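Local coordinates for CELL division protein FTSZ (Haloferax volcanii, PDB 4B46) that binds and probably hydrolyses GTP as a tubulin-like cytoskeletal protein that controls archaeal cell shape and is needed to form rod-shaped swimming cells, at residues A[269-274]-A[297-302]; A[316-321]-A[325-330]; A[81-86]-A[116-121]; A[89-94]-A[125-130]. All coordinates share one frame; numbering follows the deposited sequence.

Interaction 1 of 4, residues A[269-274]-A[297-302]; sequences NRITSL and LVLAGP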
loop_
_atom_site.group_PDB
_atom_site.type_symbol
_atom_site.label_atom_id
_atom_site.label_comp_id
_atom_site.label_asym_id
_atom_site.label_seq_id
_atom_site.Cartn_x
_atom_site.Cartn_y
_atom_site.Cartn_z
ATOM N N ASN A 269 3.922 2.580 -29.288
ATOM C CA ASN A 269 4.977 3.460 -28.784
ATOM C C ASN A 269 4.583 4.265 -27.538
ATOM O O ASN A 269 5.405 4.489 -26.649
ATOM C CB ASN A 269 5.463 4.406 -29.885
ATOM C CG ASN A 269 6.090 3.668 -31.049
ATOM O OD1 ASN A 269 6.560 2.540 -30.902
ATOM N ND2 ASN A 269 6.099 4.301 -32.218
ATOM N N ARG A 270 3.333 4.711 -27.483
ATOM C CA ARG A 270 2.841 5.435 -26.317
ATOM C C ARG A 270 2.884 4.535 -25.082
ATOM O O ARG A 270 3.278 4.960 -23.993
ATOM C CB ARG A 270 1.410 5.918 -26.565
ATOM C CG ARG A 270 0.831 6.765 -25.441
ATOM C CD ARG A 270 -0.682 6.631 -25.354
ATOM N NE ARG A 270 -1.077 5.228 -25.263
ATOM C CZ ARG A 270 -1.634 4.543 -26.257
ATOM N NH1 ARG A 270 -1.881 5.135 -27.418
ATOM N NH2 ARG A 270 -1.948 3.267 -26.087
ATOM N N ILE A 271 2.477 3.285 -25.266
ATOM C CA ILE A 271 2.488 2.310 -24.190
ATOM C C ILE A 271 3.900 2.007 -23.714
ATOM O O ILE A 271 4.167 2.011 -22.515
ATOM C CB ILE A 271 1.808 0.997 -24.614
ATOM C CG1 ILE A 271 0.294 1.186 -24.684
ATOM C CG2 ILE A 271 2.154 -0.125 -23.640
ATOM C CD1 ILE A 271 -0.458 -0.059 -25.142
ATOM N N THR A 272 4.807 1.739 -24.647
ATOM C CA THR A 272 6.162 1.394 -24.245
ATOM C C THR A 272 6.841 2.576 -23.557
ATOM O O THR A 272 7.656 2.388 -22.653
ATOM C CB THR A 272 7.011 0.888 -25.423
ATOM O OG1 THR A 272 7.011 1.860 -26.474
ATOM C CG2 THR A 272 6.445 -0.405 -25.948
ATOM N N SER A 273 6.489 3.790 -23.980
ATOM C CA SER A 273 6.980 5.009 -23.332
ATOM C C SER A 273 6.512 5.148 -21.884
ATOM O O SER A 273 7.304 5.481 -21.005
ATOM C CB SER A 273 6.582 6.254 -24.133
ATOM O OG SER A 273 7.400 6.389 -25.281
ATOM N N LEU A 274 5.223 4.917 -21.640
ATOM C CA LEU A 274 4.702 4.933 -20.276
ATOM C C LEU A 274 5.391 3.885 -19.407
ATOM O O LEU A 274 5.677 4.131 -18.234
ATOM C CB LEU A 274 3.199 4.665 -20.261
ATOM C CG LEU A 274 2.214 5.802 -20.502
ATOM C CD1 LEU A 274 0.814 5.261 -20.282
ATOM C CD2 LEU A 274 2.487 6.999 -19.583
ATOM N N LEU A 297 3.167 -5.751 -14.989
ATOM C CA LEU A 297 2.872 -4.522 -15.698
ATOM C C LEU A 297 1.367 -4.388 -15.838
ATOM O O LEU A 297 0.682 -5.333 -16.232
ATOM C CB LEU A 297 3.524 -4.549 -17.091
ATOM C CG LEU A 297 3.146 -3.417 -18.036
ATOM C CD1 LEU A 297 3.533 -2.070 -17.435
ATOM C CD2 LEU A 297 3.818 -3.616 -19.407
ATOM N N VAL A 298 0.853 -3.208 -15.521
ATOM C CA VAL A 298 -0.563 -2.945 -15.658
ATOM C C VAL A 298 -0.779 -1.663 -16.452
ATOM O O VAL A 298 -0.283 -0.601 -16.071
ATOM C CB VAL A 298 -1.238 -2.804 -14.276
ATOM C CG1 VAL A 298 -2.715 -2.463 -14.441
ATOM C CG2 VAL A 298 -1.071 -4.083 -13.464
ATOM N N LEU A 299 -1.514 -1.769 -17.555
ATOM C CA LEU A 299 -1.907 -0.603 -18.348
ATOM C C LEU A 299 -3.394 -0.345 -18.156
ATOM O O LEU A 299 -4.202 -1.226 -18.367
ATOM C CB LEU A 299 -1.627 -0.834 -19.834
ATOM C CG LEU A 299 -0.292 -0.378 -20.418
ATOM C CD1 LEU A 299 -0.148 1.136 -20.336
ATOM C CD2 LEU A 299 0.855 -1.055 -19.712
ATOM N N ALA A 300 -3.764 0.864 -17.757
ATOM C CA ALA A 300 -5.172 1.180 -17.555
ATOM C C ALA A 300 -5.569 2.351 -18.431
ATOM O O ALA A 300 -4.865 3.357 -18.492
ATOM C CB ALA A 300 -5.440 1.496 -16.091
ATOM N N GLY A 301 -6.699 2.221 -19.112
ATOM C CA GLY A 301 -7.173 3.279 -19.977
ATOM C C GLY A 301 -8.288 2.808 -20.881
ATOM O O GLY A 301 -8.720 1.655 -20.800
ATOM N N PRO A 302 -8.767 3.706 -21.749
ATOM C CA PRO A 302 -9.818 3.354 -22.702
ATOM C C PRO A 302 -9.288 2.329 -23.687
ATOM O O PRO A 302 -8.157 2.474 -24.156
ATOM C CB PRO A 302 -10.118 4.682 -23.402
ATOM C CG PRO A 302 -8.885 5.497 -23.228
ATOM C CD PRO A 302 -8.289 5.088 -21.920
#
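The CA atoms of Ile271 and Leu299 come within 7.9 Å of each other where helix 265-280 lies on strand 294-301, a helix-on-sheet layer of the tubulin-like C-terminal domain. The helical turn is ordinary, with Ser273 N bonded to Asn269 O and Leu274 N to Arg270 O. Residues 297-301 run extended, and Leu299 is the strand residue that meets the helix.

All three touching side chains are buried, and the contact is purely apolar. Ile271 holds CG2 anti to its backbone N (chi1 -73° for CG1), which sends this methyl against the branch point of Leu299, with CG2 4.1 Å from Leu299 CG. Three residues on, Leu274 points its CB at the strand and adds a second touch. Around the three, Val340 of strand 339-347 borders both Leu274 and Leu299, while Leu306 covers Leu299 from the loop that follows the strand. The second touch is made by the branch ends, Leu299 CD1 against Leu274 CD1 at 4.2 Å, methyl against methyl.

Interaction 2 of 4, residues A[316-321]-A[325-330]; sequences KWIEEQ and MEVRGG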
loop_
_atom_site.group_PDB
_atom_site.type_symbol
_atom_site.label_atom_id
_atom_site.label_comp_id
_atom_site.label_asym_id
_atom_site.label_seq_id
_atom_site.Cartn_x
_atom_site.Cartn_y
_atom_site.Cartn_z
ATOM N N LYS A 316 8.923 -7.514 -22.176
ATOM C CA LYS A 316 10.310 -7.818 -22.545
ATOM C C LYS A 316 11.273 -6.749 -22.039
ATOM O O LYS A 316 12.332 -7.060 -21.497
ATOM C CB LYS A 316 10.466 -7.965 -24.060
ATOM C CG LYS A 316 9.820 -9.218 -24.618
ATOM C CD LYS A 316 10.081 -9.356 -26.107
ATOM C CE LYS A 316 9.570 -10.687 -26.625
ATOM N NZ LYS A 316 9.761 -10.800 -28.104
ATOM N N TRP A 317 10.907 -5.490 -22.224
ATOM C CA TRP A 317 11.761 -4.398 -21.770
ATOM C C TRP A 317 11.940 -4.439 -20.240
ATOM O O TRP A 317 13.048 -4.263 -19.729
ATOM C CB TRP A 317 11.221 -3.050 -22.264
ATOM C CG TRP A 317 12.123 -1.877 -21.956
ATOM C CD1 TRP A 317 13.127 -1.380 -22.744
ATOM C CD2 TRP A 317 12.103 -1.063 -20.776
ATOM N NE1 TRP A 317 13.727 -0.305 -22.123
ATOM C CE2 TRP A 317 13.116 -0.092 -20.915
ATOM C CE3 TRP A 317 11.324 -1.063 -19.611
ATOM C CZ2 TRP A 317 13.372 0.869 -19.937
ATOM C CZ3 TRP A 317 11.579 -0.103 -18.643
ATOM C CH2 TRP A 317 12.599 0.848 -18.813
ATOM N N ILE A 318 10.862 -4.710 -19.513
ATOM C CA ILE A 318 10.950 -4.828 -18.054
ATOM C C ILE A 318 11.885 -5.966 -17.643
ATOM O O ILE A 318 12.668 -5.840 -16.698
ATOM C CB ILE A 318 9.548 -4.978 -17.411
ATOM C CG1 ILE A 318 8.797 -3.649 -17.525
ATOM C CG2 ILE A 318 9.640 -5.424 -15.937
ATOM C CD1 ILE A 318 7.336 -3.726 -17.174
ATOM N N GLU A 319 11.807 -7.080 -18.358
ATOM C CA GLU A 319 12.691 -8.197 -18.070
ATOM C C GLU A 319 14.164 -7.805 -18.275
ATOM O O GLU A 319 15.026 -8.143 -17.466
ATOM C CB GLU A 319 12.314 -9.409 -18.926
ATOM C CG GLU A 319 13.386 -10.483 -18.960
ATOM C CD GLU A 319 13.701 -11.035 -17.579
ATOM O OE1 GLU A 319 12.850 -10.916 -16.663
ATOM O OE2 GLU A 319 14.806 -11.587 -17.406
ATOM N N GLU A 320 14.437 -7.071 -19.347
ATOM C CA GLU A 320 15.777 -6.553 -19.611
ATOM C C GLU A 320 16.292 -5.671 -18.481
ATOM O O GLU A 320 17.465 -5.738 -18.123
ATOM C CB GLU A 320 15.800 -5.769 -20.925
ATOM C CG GLU A 320 15.454 -6.624 -22.146
ATOM C CD GLU A 320 15.355 -5.818 -23.427
ATOM O OE1 GLU A 320 16.161 -4.879 -23.606
ATOM O OE2 GLU A 320 14.472 -6.126 -24.255
ATOM N N GLN A 321 15.405 -4.857 -17.914
ATOM C CA GLN A 321 15.793 -3.891 -16.898
ATOM C C GLN A 321 15.860 -4.477 -15.490
ATOM O O GLN A 321 16.456 -3.881 -14.600
ATOM C CB GLN A 321 14.816 -2.710 -16.901
ATOM C CG GLN A 321 14.748 -1.967 -18.229
ATOM C CD GLN A 321 16.044 -1.256 -18.566
ATOM O OE1 GLN A 321 16.699 -0.699 -17.692
ATOM N NE2 GLN A 321 16.417 -1.273 -19.841
ATOM N N MET A 325 12.479 -13.043 -12.429
ATOM C CA MET A 325 12.169 -14.442 -12.686
ATOM C C MET A 325 10.958 -14.574 -13.614
ATOM O O MET A 325 10.941 -15.406 -14.523
ATOM C CB MET A 325 11.892 -15.132 -11.354
ATOM C CG MET A 325 11.893 -16.646 -11.368
ATOM S SD MET A 325 11.156 -17.246 -9.827
ATOM C CE MET A 325 11.644 -18.968 -9.841
ATOM N N GLU A 326 9.949 -13.743 -13.379
ATOM C CA GLU A 326 8.697 -13.804 -14.126
ATOM C C GLU A 326 8.221 -12.386 -14.389
ATOM O O GLU A 326 8.340 -11.524 -13.524
ATOM C CB GLU A 326 7.640 -14.565 -13.305
ATOM C CG GLU A 326 8.012 -16.013 -13.059
ATOM C CD GLU A 326 7.182 -16.683 -11.978
ATOM O OE1 GLU A 326 6.265 -16.038 -11.418
ATOM O OE2 GLU A 326 7.464 -17.865 -11.685
ATOM N N VAL A 327 7.723 -12.117 -15.589
ATOM C CA VAL A 327 7.162 -10.803 -15.869
ATOM C C VAL A 327 5.782 -10.958 -16.472
ATOM O O VAL A 327 5.641 -11.428 -17.605
ATOM C CB VAL A 327 8.036 -9.954 -16.821
ATOM C CG1 VAL A 327 7.365 -8.594 -17.064
ATOM C CG2 VAL A 327 9.448 -9.761 -16.255
ATOM N N ARG A 328 4.770 -10.574 -15.705
ATOM C CA ARG A 328 3.400 -10.669 -16.157
ATOM C C ARG A 328 2.981 -9.297 -16.648
ATOM O O ARG A 328 3.559 -8.287 -16.253
ATOM C CB ARG A 328 2.483 -11.142 -15.022
ATOM C CG ARG A 328 2.785 -12.541 -14.494
ATOM C CD ARG A 328 2.033 -12.805 -13.175
ATOM N NE ARG A 328 1.986 -14.228 -12.843
ATOM C CZ ARG A 328 2.969 -14.881 -12.233
ATOM N NH1 ARG A 328 4.079 -14.244 -11.883
ATOM N NH2 ARG A 328 2.847 -16.175 -11.977
ATOM N N GLY A 329 1.981 -9.259 -17.520
ATOM C CA GLY A 329 1.490 -7.997 -18.025
ATOM C C GLY A 329 0.090 -8.109 -18.579
ATOM O O GLY A 329 -0.261 -9.110 -19.201
ATOM N N GLY A 330 -0.717 -7.080 -18.349
ATOM C CA GLY A 330 -2.041 -7.011 -18.934
ATOM C C GLY A 330 -2.608 -5.619 -18.812
ATOM O O GLY A 330 -1.906 -4.690 -18.403
#
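Ile318 and Glu319, successive residues of helix 308-322, both touch Val327 on strand 326-333, and the CA atoms of Glu319 and Val327 are 6.5 Å apart. The turn opens at Lys316, whose O accepts Glu320 N. Trp317 faces another way, toward helix 265-280, and one face of its indole carries Gln321 CG 3.4 Å above the plane, off toward the rim. Ile318 is buried and aims its CB at the strand; its CG2, anti to the backbone N, lies 4.1 Å from Val327 CG1. Glu319 brings a different surface. Its chain bends at chi2 (60°), so the carboxylate folds back beside the valine and OE1 comes to 3.6 Å from Val327 CG2, with Glu319 CB at 3.9 Å from the same methyl. Val327 therefore offers one methyl to each helix residue.

Next door on the strand, Glu326 turns its CB away from the helix, and its OE1 is shared by two arginines. Arg328 NH1 reaches it at 2.9 Å, on the anti side and somewhat out of the carboxylate plane, and Arg294 forms the second salt bridge. The contact closes the beta-alpha-beta unit of strand 294-301, helix 308-322 and strand 326-333: Ile318 also rests on Ala295 and Leu297 of the first strand and on Val275 of helix 265-280, while Arg328 reaches helix 216-223.

Interaction 3 of 4, residues A[81-86]-A[116-121]; sequences EDIDEV and APVLAK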
loop_
_atom_site.group_PDB
_atom_site.type_symbol
_atom_site.label_atom_id
_atom_site.label_comp_id
_atom_site.label_asym_id
_atom_site.label_seq_id
_atom_site.Cartn_x
_atom_site.Cartn_y
_atom_site.Cartn_z
ATOM N N GLU A 81 -4.492 -6.595 23.317
ATOM C CA GLU A 81 -5.510 -6.673 24.365
ATOM C C GLU A 81 -6.893 -6.527 23.761
ATOM O O GLU A 81 -7.839 -7.209 24.165
ATOM C CB GLU A 81 -5.290 -5.563 25.406
ATOM C CG GLU A 81 -4.029 -5.729 26.235
ATOM C CD GLU A 81 -3.574 -4.441 26.927
ATOM O OE1 GLU A 81 -4.182 -3.361 26.708
ATOM O OE2 GLU A 81 -2.591 -4.517 27.694
ATOM N N ASP A 82 -7.011 -5.643 22.776
ATOM C CA ASP A 82 -8.322 -5.291 22.243
ATOM C C ASP A 82 -8.611 -5.849 20.846
ATOM O O ASP A 82 -9.474 -5.329 20.141
ATOM C CB ASP A 82 -8.502 -3.766 22.259
ATOM C CG ASP A 82 -8.551 -3.190 23.681
ATOM O OD1 ASP A 82 -8.928 -3.919 24.627
ATOM O OD2 ASP A 82 -8.227 -2.000 23.847
ATOM N N ILE A 83 -7.910 -6.915 20.458
ATOM C CA ILE A 83 -8.053 -7.468 19.114
ATOM C C ILE A 83 -9.489 -7.934 18.840
ATOM O O ILE A 83 -9.941 -7.925 17.700
ATOM C CB ILE A 83 -7.045 -8.619 18.830
ATOM C CG1 ILE A 83 -6.894 -8.824 17.327
ATOM C CG2 ILE A 83 -7.453 -9.921 19.530
ATOM C CD1 ILE A 83 -6.296 -7.612 16.618
ATOM N N ASP A 84 -10.216 -8.302 19.891
ATOM C CA ASP A 84 -11.593 -8.743 19.715
ATOM C C ASP A 84 -12.518 -7.590 19.340
ATOM O O ASP A 84 -13.533 -7.804 18.687
ATOM C CB ASP A 84 -12.099 -9.489 20.956
ATOM C CG ASP A 84 -11.481 -10.879 21.093
ATOM O OD1 ASP A 84 -11.176 -11.498 20.051
ATOM O OD2 ASP A 84 -11.288 -11.351 22.233
ATOM N N GLU A 85 -12.169 -6.367 19.738
ATOM C CA GLU A 85 -12.932 -5.194 19.305
ATOM C C GLU A 85 -12.807 -5.026 17.798
ATOM O O GLU A 85 -13.777 -4.726 17.100
ATOM C CB GLU A 85 -12.433 -3.922 19.989
ATOM C CG GLU A 85 -12.819 -3.794 21.440
ATOM C CD GLU A 85 -12.554 -2.401 21.973
ATOM O OE1 GLU A 85 -11.379 -2.072 22.248
ATOM O OE2 GLU A 85 -13.520 -1.625 22.114
ATOM N N VAL A 86 -11.589 -5.204 17.305
ATOM C CA VAL A 86 -11.336 -5.098 15.883
ATOM C C VAL A 86 -12.071 -6.219 15.153
ATOM O O VAL A 86 -12.758 -5.978 14.157
ATOM C CB VAL A 86 -9.838 -5.162 15.578
ATOM C CG1 VAL A 86 -9.600 -4.953 14.078
ATOM C CG2 VAL A 86 -9.095 -4.116 16.399
ATOM N N ALA A 116 -0.573 -2.583 13.548
ATOM C CA ALA A 116 -0.706 -3.203 12.226
ATOM C C ALA A 116 -0.116 -4.616 12.143
ATOM O O ALA A 116 -0.779 -5.513 11.634
ATOM C CB ALA A 116 -0.164 -2.295 11.110
ATOM N N PRO A 117 1.112 -4.836 12.660
ATOM C CA PRO A 117 1.633 -6.208 12.594
ATOM C C PRO A 117 0.841 -7.191 13.452
ATOM O O PRO A 117 0.759 -8.376 13.110
ATOM C CB PRO A 117 3.050 -6.077 13.160
ATOM C CG PRO A 117 3.392 -4.647 12.996
ATOM C CD PRO A 117 2.115 -3.912 13.223
ATOM N N VAL A 118 0.294 -6.709 14.564
ATOM C CA VAL A 118 -0.521 -7.539 15.437
ATOM C C VAL A 118 -1.779 -7.957 14.691
ATOM O O VAL A 118 -2.172 -9.124 14.717
ATOM C CB VAL A 118 -0.878 -6.802 16.757
ATOM C CG1 VAL A 118 -1.986 -7.545 17.532
ATOM C CG2 VAL A 118 0.360 -6.640 17.611
ATOM N N LEU A 119 -2.395 -7.010 13.997
ATOM C CA LEU A 119 -3.587 -7.333 13.223
ATOM C C LEU A 119 -3.269 -8.306 12.089
ATOM O O LEU A 119 -4.027 -9.263 11.865
ATOM C CB LEU A 119 -4.252 -6.076 12.654
ATOM C CG LEU A 119 -5.468 -6.358 11.752
ATOM C CD1 LEU A 119 -6.568 -7.150 12.474
ATOM C CD2 LEU A 119 -6.024 -5.063 11.163
ATOM N N ALA A 120 -2.164 -8.064 11.376
ATOM C CA ALA A 120 -1.813 -8.920 10.235
ATOM C C ALA A 120 -1.671 -10.372 10.671
ATOM O O ALA A 120 -2.174 -11.278 10.014
ATOM C CB ALA A 120 -0.536 -8.430 9.537
ATOM N N LYS A 121 -0.990 -10.579 11.796
ATOM C CA LYS A 121 -0.810 -11.907 12.364
ATOM C C LYS A 121 -2.159 -12.540 12.736
ATOM O O LYS A 121 -2.407 -13.713 12.451
ATOM C CB LYS A 121 0.103 -11.831 13.593
ATOM C CG LYS A 121 0.542 -13.190 14.101
ATOM C CD LYS A 121 1.418 -13.078 15.338
ATOM C CE LYS A 121 1.799 -14.460 15.851
ATOM N NZ LYS A 121 2.477 -14.412 17.175
#
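Ile83 and Val86 are carried to Leu119 by a helical start whose first bond, Glu85 N to Asp82 O at 2.9 Å, is among the shortest polar links here. Asp82 sits at the N-cap position but makes no capping bond with its side chain; its OD2 takes the amide of Gly59 instead. Asp82 also leaves helical geometry between helix 72-81 and helix 83-90, marking the break between them.

Between helices 83-90 and 111-126 the meeting is wholly aliphatic. Ile83 has CG1 anti to its backbone N (chi1 -160°), with CG2 wedged between N and the carbonyl carbon; CG1 points to helix 111-126, and a bend at chi2 (64°) sets CD1. That one methyl meets two residues, Leu119 CD1 at 4.2 Å and, more loosely, Val118 CG1 at 4.4 Å. Leu119 CD1 is shared in turn, since Val86 CG1 approaches it at 4.1 Å.

This is the GTPase domain of the tubulin/FtsZ fold, where the glycine-rich tubulin signature loop runs into the start of helix 111-126 and Gly110, Thr111 and Gly112 bind GTP. The side chain of Leu119 is about 9 Å from Gly112 and about 12 Å from the bound GDP, near the nucleotide site without touching it. The helix kinks at Pro117, whose ring nitrogen has no hydrogen to give to the preceding turn. Leu119 also rests on Val103 of strand 100-106, and Val118 on Ala79 and Glu80 of helix 72-81; Val86 packs against Ile58.

Interaction 4 of 4, residues A[89-94]-A[125-130]; sequences AIDSIP and RIYTEP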
loop_
_atom_site.group_PDB
_atom_site.type_symbol
_atom_site.label_atom_id
_atom_site.label_comp_id
_atom_site.label_asym_id
_atom_site.label_seq_id
_atom_site.Cartn_x
_atom_site.Cartn_y
_atom_site.Cartn_z
ATOM N N ALA A 89 -15.749 -5.769 14.418
ATOM C CA ALA A 89 -16.030 -5.020 13.189
ATOM C C ALA A 89 -15.770 -5.815 11.914
ATOM O O ALA A 89 -16.486 -5.667 10.924
ATOM C CB ALA A 89 -15.209 -3.758 13.156
ATOM N N ILE A 90 -14.714 -6.620 11.925
ATOM C CA ILE A 90 -14.376 -7.453 10.783
ATOM C C ILE A 90 -15.457 -8.522 10.554
ATOM O O ILE A 90 -15.704 -8.940 9.418
ATOM C CB ILE A 90 -12.984 -8.093 10.962
ATOM C CG1 ILE A 90 -11.913 -7.002 11.015
ATOM C CG2 ILE A 90 -12.665 -9.051 9.827
ATOM C CD1 ILE A 90 -10.540 -7.520 11.328
ATOM N N ASP A 91 -16.126 -8.932 11.629
ATOM C CA ASP A 91 -17.185 -9.933 11.525
ATOM C C ASP A 91 -18.382 -9.488 10.680
ATOM O O ASP A 91 -19.237 -10.303 10.329
ATOM C CB ASP A 91 -17.666 -10.353 12.915
ATOM C CG ASP A 91 -16.699 -11.292 13.610
ATOM O OD1 ASP A 91 -15.847 -11.891 12.924
ATOM O OD2 ASP A 91 -16.799 -11.432 14.847
ATOM N N SER A 92 -18.447 -8.200 10.358
ATOM C CA SER A 92 -19.535 -7.674 9.540
ATOM C C SER A 92 -19.145 -7.628 8.060
ATOM O O SER A 92 -19.998 -7.482 7.182
ATOM C CB SER A 92 -19.952 -6.289 10.034
ATOM O OG SER A 92 -20.302 -6.328 11.410
ATOM N N ILE A 93 -17.849 -7.769 7.796
ATOM C CA ILE A 93 -17.318 -7.822 6.437
ATOM C C ILE A 93 -17.654 -9.140 5.745
ATOM O O ILE A 93 -17.426 -10.206 6.306
ATOM C CB ILE A 93 -15.785 -7.682 6.462
ATOM C CG1 ILE A 93 -15.389 -6.264 6.869
ATOM C CG2 ILE A 93 -15.169 -8.071 5.120
ATOM C CD1 ILE A 93 -13.895 -6.075 7.026
ATOM N N PRO A 94 -18.181 -9.073 4.511
ATOM C CA PRO A 94 -18.410 -10.297 3.737
ATOM C C PRO A 94 -17.075 -10.829 3.209
ATOM O O PRO A 94 -16.702 -10.582 2.056
ATOM C CB PRO A 94 -19.292 -9.816 2.587
ATOM C CG PRO A 94 -18.875 -8.384 2.382
ATOM C CD PRO A 94 -18.496 -7.856 3.741
ATOM N N ARG A 125 -4.110 -15.865 10.961
ATOM C CA ARG A 125 -4.401 -16.960 11.870
ATOM C C ARG A 125 -5.823 -17.500 11.694
ATOM O O ARG A 125 -6.079 -18.685 11.911
ATOM C CB ARG A 125 -4.207 -16.477 13.306
ATOM C CG ARG A 125 -3.456 -17.426 14.188
ATOM C CD ARG A 125 -2.893 -16.697 15.404
ATOM N NE ARG A 125 -2.338 -17.633 16.372
ATOM C CZ ARG A 125 -2.930 -17.962 17.509
ATOM N NH1 ARG A 125 -4.091 -17.409 17.836
ATOM N NH2 ARG A 125 -2.354 -18.831 18.325
ATOM N N ILE A 126 -6.753 -16.631 11.314
ATOM C CA ILE A 126 -8.150 -17.052 11.235
ATOM C C ILE A 126 -8.709 -17.115 9.811
ATOM O O ILE A 126 -9.693 -17.816 9.570
ATOM C CB ILE A 126 -9.080 -16.197 12.147
ATOM C CG1 ILE A 126 -9.486 -14.902 11.447
ATOM C CG2 ILE A 126 -8.404 -15.904 13.499
ATOM C CD1 ILE A 126 -10.296 -13.976 12.328
ATOM N N TYR A 127 -8.091 -16.390 8.876
ATOM C CA TYR A 127 -8.534 -16.412 7.482
ATOM C C TYR A 127 -7.484 -17.051 6.580
ATOM O O TYR A 127 -6.305 -17.084 6.920
ATOM C CB TYR A 127 -8.846 -15.000 6.968
ATOM C CG TYR A 127 -9.951 -14.299 7.719
ATOM C CD1 TYR A 127 -11.251 -14.796 7.710
ATOM C CD2 TYR A 127 -9.697 -13.136 8.434
ATOM C CE1 TYR A 127 -12.267 -14.156 8.404
ATOM C CE2 TYR A 127 -10.702 -12.486 9.126
ATOM C CZ TYR A 127 -11.982 -12.995 9.106
ATOM O OH TYR A 127 -12.975 -12.345 9.794
ATOM N N THR A 128 -7.921 -17.549 5.427
ATOM C CA THR A 128 -7.013 -18.199 4.489
ATOM C C THR A 128 -6.716 -17.362 3.244
ATOM O O THR A 128 -5.872 -17.742 2.439
ATOM C CB THR A 128 -7.535 -19.589 4.063
ATOM O OG1 THR A 128 -8.889 -19.474 3.610
ATOM C CG2 THR A 128 -7.492 -20.556 5.236
ATOM N N GLU A 129 -7.406 -16.240 3.072
ATOM C CA GLU A 129 -7.081 -15.326 1.974
ATOM C C GLU A 129 -5.731 -14.650 2.250
ATOM O O GLU A 129 -5.328 -14.540 3.403
ATOM C CB GLU A 129 -8.163 -14.248 1.814
ATOM C CG GLU A 129 -9.507 -14.753 1.296
ATOM C CD GLU A 129 -10.431 -15.204 2.406
ATOM O OE1 GLU A 129 -10.009 -15.164 3.583
ATOM O OE2 GLU A 129 -11.582 -15.586 2.095
ATOM N N PRO A 130 -5.031 -14.197 1.195
ATOM C CA PRO A 130 -3.769 -13.469 1.427
ATOM C C PRO A 130 -3.974 -12.215 2.276
ATOM O O PRO A 130 -5.012 -11.561 2.160
ATOM C CB PRO A 130 -3.330 -13.060 0.014
ATOM C CG PRO A 130 -4.003 -14.041 -0.904
ATOM C CD PRO A 130 -5.327 -14.359 -0.241
HETATM O O HOH W 1 -15.390 -13.714 10.022
#
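Ile90 sets its CG2 methyl against the phenol end of Tyr127, 3.3 Å from OH and 4.0 Å from CE2. The methyl comes at the ring obliquely. It is placed there by chi1, which at -63° for CG1 leaves CG2 anti to the backbone N. Ile90 itself is buried.

Beside the methyl, the Tyr127 hydroxyl has polar company. A water lies in the ring plane at the edge, 2.8 Å from Tyr127 OH, and gives a long, weak bond of 3.5 Å to Asp91 OD1. Asp91 OD1 and Tyr127 OH, 4.3 Å apart, are further joined by Gln87 from one turn back in the helix, whose NE2 donates to both. Amide and water thus link the carboxylate to the phenol.

Farther out lie the backbone turns that bear these groups. Ile90 opens a type I beta turn to Ile93, closed by Ile93 N to Ile90 O at 2.9 Å, with Asp91 as its second residue. Tyr127 is the first residue beyond the helical part of 111-126, and Ile126 lays CG1 on one face of its ring, 3.5 Å above the plane. In the GTPase domain the contact joins the C-terminal ends of these two helices over the parallel sheet: Tyr127 stacks with Phe101 of strand 100-106, and Ile93 leans on Ala33 and Val35 of strand 31-38.

The four contacts form two pairs in different domains. Interactions 3 and 4 belong to the GTPase domain, cross along the chain and join the same two helices, 83-90 and 111-126; their centres are 12 Å apart, and Leu119 CD1 touches Ile90 CD1 at 4.2 Å. Interactions 1 and 2 come later, in series, in the C-terminal domain, with centres 14 Å apart and neighbouring strands 294-301 and 326-333 bonded through Leu297 N and Arg328 O. Between the pairs, centres are 33 to 39 Å apart and nothing touches. Interactions 3 and 4 thus pack on the parallel strands of the nucleotide-binding domain, 1 and 2 on the C-terminal strands.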